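Local coordinates for putative molybdenum cofactor biosynthesis protein D2 (MoaD2) / thiamine S (Mycobacterium smegmatis, PDB 6JC0) that probably serves as a small ubiquitin-like sulfur carrier that supplies sulfur for molybdopterin synthesis, as in other members of the MoaD family, at residues 55-60 and 79-84. Numbering follows the deposited sequence.
Sequences KRCSYL and VDVLPP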
loop_
_atom_site.group_PDB
_atom_site.type_symbol
_atom_site.label_atom_id
_atom_site.label_comp_id
_atom_site.label_asym_id
_atom_site.label_seq_id
_atom_site.Cartn_x
_atom_site.Cartn_y
_atom_site.Cartn_z
ATOM N N LYS B 55 -2.781 -36.151 -7.925
ATOM C CA LYS B 55 -4.127 -35.814 -8.380
ATOM C C LYS B 55 -4.290 -34.322 -8.643
ATOM O O LYS B 55 -4.988 -33.921 -9.572
ATOM C CB LYS B 55 -5.173 -36.274 -7.360
ATOM C CG LYS B 55 -5.636 -37.708 -7.554
ATOM C CD LYS B 55 -7.061 -37.892 -7.056
ATOM C CE LYS B 55 -7.772 -39.001 -7.819
ATOM N NZ LYS B 55 -9.247 -38.950 -7.611
ATOM N N ARG B 56 -3.624 -33.506 -7.836
ATOM C CA ARG B 56 -3.777 -32.060 -7.925
ATOM C C ARG B 56 -2.572 -31.380 -8.577
ATOM O O ARG B 56 -2.459 -30.157 -8.557
ATOM C CB ARG B 56 -4.018 -31.477 -6.533
ATOM C CG ARG B 56 -5.215 -32.081 -5.820
ATOM C CD ARG B 56 -5.371 -31.506 -4.425
ATOM N NE ARG B 56 -5.474 -30.051 -4.455
ATOM C CZ ARG B 56 -5.607 -29.287 -3.377
ATOM N NH1 ARG B 56 -5.657 -29.839 -2.170
ATOM N NH2 ARG B 56 -5.690 -27.968 -3.507
ATOM N N CYS B 57 -1.679 -32.173 -9.160
ATOM C CA CYS B 57 -0.485 -31.620 -9.792
ATOM C C CYS B 57 -0.730 -31.154 -11.226
ATOM O O CYS B 57 -1.635 -31.643 -11.908
ATOM C CB CYS B 57 0.651 -32.649 -9.781
ATOM S SG CYS B 57 1.445 -32.861 -8.174
ATOM N N SER B 58 0.082 -30.197 -11.669
ATOM C CA SER B 58 0.172 -29.858 -13.083
ATOM C C SER B 58 1.511 -30.370 -13.591
ATOM O O SER B 58 2.336 -30.843 -12.803
ATOM C CB SER B 58 0.033 -28.354 -13.312
ATOM O OG SER B 58 1.074 -27.645 -12.669
ATOM N N TYR B 59 1.733 -30.297 -14.899
ATOM C CA TYR B 59 2.911 -30.927 -15.482
ATOM C C TYR B 59 3.560 -30.105 -16.587
ATOM O O TYR B 59 2.883 -29.435 -17.370
ATOM C CB TYR B 59 2.547 -32.320 -16.012
ATOM C CG TYR B 59 1.954 -33.206 -14.943
ATOM C CD1 TYR B 59 2.770 -33.958 -14.105
ATOM C CD2 TYR B 59 0.579 -33.262 -14.745
ATOM C CE1 TYR B 59 2.232 -34.753 -13.106
ATOM C CE2 TYR B 59 0.032 -34.050 -13.747
ATOM C CZ TYR B 59 0.864 -34.797 -12.936
ATOM O OH TYR B 59 0.326 -35.587 -11.948
ATOM N N LEU B 60 4.888 -30.164 -16.629
ATOM C CA LEU B 60 5.655 -29.587 -17.721
ATOM C C LEU B 60 6.406 -30.679 -18.471
ATOM O O LEU B 60 6.910 -31.621 -17.864
ATOM C CB LEU B 60 6.653 -28.552 -17.202
ATOM C CG LEU B 60 6.199 -27.584 -16.112
ATOM C CD1 LEU B 60 7.391 -26.786 -15.617
ATOM C CD2 LEU B 60 5.095 -26.663 -16.619
ATOM N N VAL B 79 9.994 -34.566 -17.633
ATOM C CA VAL B 79 8.654 -34.261 -17.153
ATOM C C VAL B 79 8.721 -33.717 -15.725
ATOM O O VAL B 79 9.204 -34.397 -14.815
ATOM C CB VAL B 79 7.734 -35.500 -17.191
ATOM C CG1 VAL B 79 6.363 -35.166 -16.616
ATOM C CG2 VAL B 79 7.596 -36.029 -18.611
ATOM N N ASP B 80 8.249 -32.489 -15.534
ATOM C CA ASP B 80 8.220 -31.885 -14.200
ATOM C C ASP B 80 6.857 -32.063 -13.532
ATOM O O ASP B 80 5.818 -31.840 -14.152
ATOM C CB ASP B 80 8.565 -30.391 -14.269
ATOM C CG ASP B 80 10.021 -30.136 -14.623
ATOM O OD1 ASP B 80 10.799 -31.105 -14.702
ATOM O OD2 ASP B 80 10.392 -28.960 -14.810
ATOM N N VAL B 81 6.872 -32.450 -12.259
ATOM C CA VAL B 81 5.650 -32.629 -11.485
ATOM C C VAL B 81 5.437 -31.461 -10.520
ATOM O O VAL B 81 6.177 -31.307 -9.541
ATOM C CB VAL B 81 5.680 -33.949 -10.682
ATOM C CG1 VAL B 81 4.385 -34.122 -9.912
ATOM C CG2 VAL B 81 5.914 -35.127 -11.612
ATOM N N LEU B 82 4.413 -30.652 -10.791
ATOM C CA LEU B 82 4.195 -29.399 -10.071
ATOM C C LEU B 82 2.917 -29.411 -9.234
ATOM O O LEU B 82 1.815 -29.411 -9.780
ATOM C CB LEU B 82 4.135 -28.220 -11.058
ATOM C CG LEU B 82 5.429 -27.550 -11.536
ATOM C CD1 LEU B 82 6.302 -28.505 -12.320
ATOM C CD2 LEU B 82 5.115 -26.312 -12.369
ATOM N N PRO B 83 3.059 -29.404 -7.900
ATOM C CA PRO B 83 1.889 -29.283 -7.023
ATOM C C PRO B 83 1.233 -27.917 -7.178
ATOM O O PRO B 83 1.846 -27.023 -7.770
ATOM C CB PRO B 83 2.480 -29.454 -5.613
ATOM C CG PRO B 83 3.791 -30.141 -5.827
ATOM C CD PRO B 83 4.299 -29.596 -7.134
ATOM N N PRO B 84 0.001 -27.756 -6.669
ATOM C CA PRO B 84 -0.619 -26.428 -6.663
ATOM C C PRO B 84 0.305 -25.406 -6.009
ATOM O O PRO B 84 0.986 -25.734 -5.034
ATOM C CB PRO B 84 -1.892 -26.637 -5.843
ATOM C CG PRO B 84 -2.224 -28.072 -6.053
ATOM C CD PRO B 84 -0.897 -28.781 -6.111
HETATM O O HOH W 1 0.590 -26.694 -10.453
#
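Strands 58-60 and 79-82 run antiparallel, their axes 4.8 Å apart and 155° between directions, as neighbours in the mixed sheet of the ubiquitin-like beta-grasp fold, where strand 6-13 borders 77-82 on its other edge. Two hydrogen-bonded pairs, Ser58-Leu82 and Leu60-Asp80, flank the non-hydrogen-bonded pair Tyr59-Val81. Their four backbone N-H...O bonds are near-straight, the least so 157° at Asp80 N to Leu60 O. In the shortest, Ser58 N to Leu82 O at 2.7 Å, the nitrogen sits in the plane of the Leu82 carbonyl, whereas Leu82 N lies above the plane of the Ser58 carbonyl.

On one face Tyr59 and Val81 lie side by side, CE1 of Tyr59 meeting Val81 CG1 at 3.9 Å. That methyl, anti to the backbone N (chi1 -179°), also touches Cys57 SG at 3.6 Å, and Leu54 touches both Tyr59 and Val81. On the opposite face Leu60 crosses Leu82 at about a right angle, their CD1 atoms 3.9 Å apart. Asp80 OD2 is gripped by a salt bridge to Arg12 and a hydrogen bond with a polar side chain of another protein's chain, which also packs on both leucines. Where strand 79-82 ends, a water 2.5 Å from Ser58 OG donates a hydrogen bond to Pro83 O.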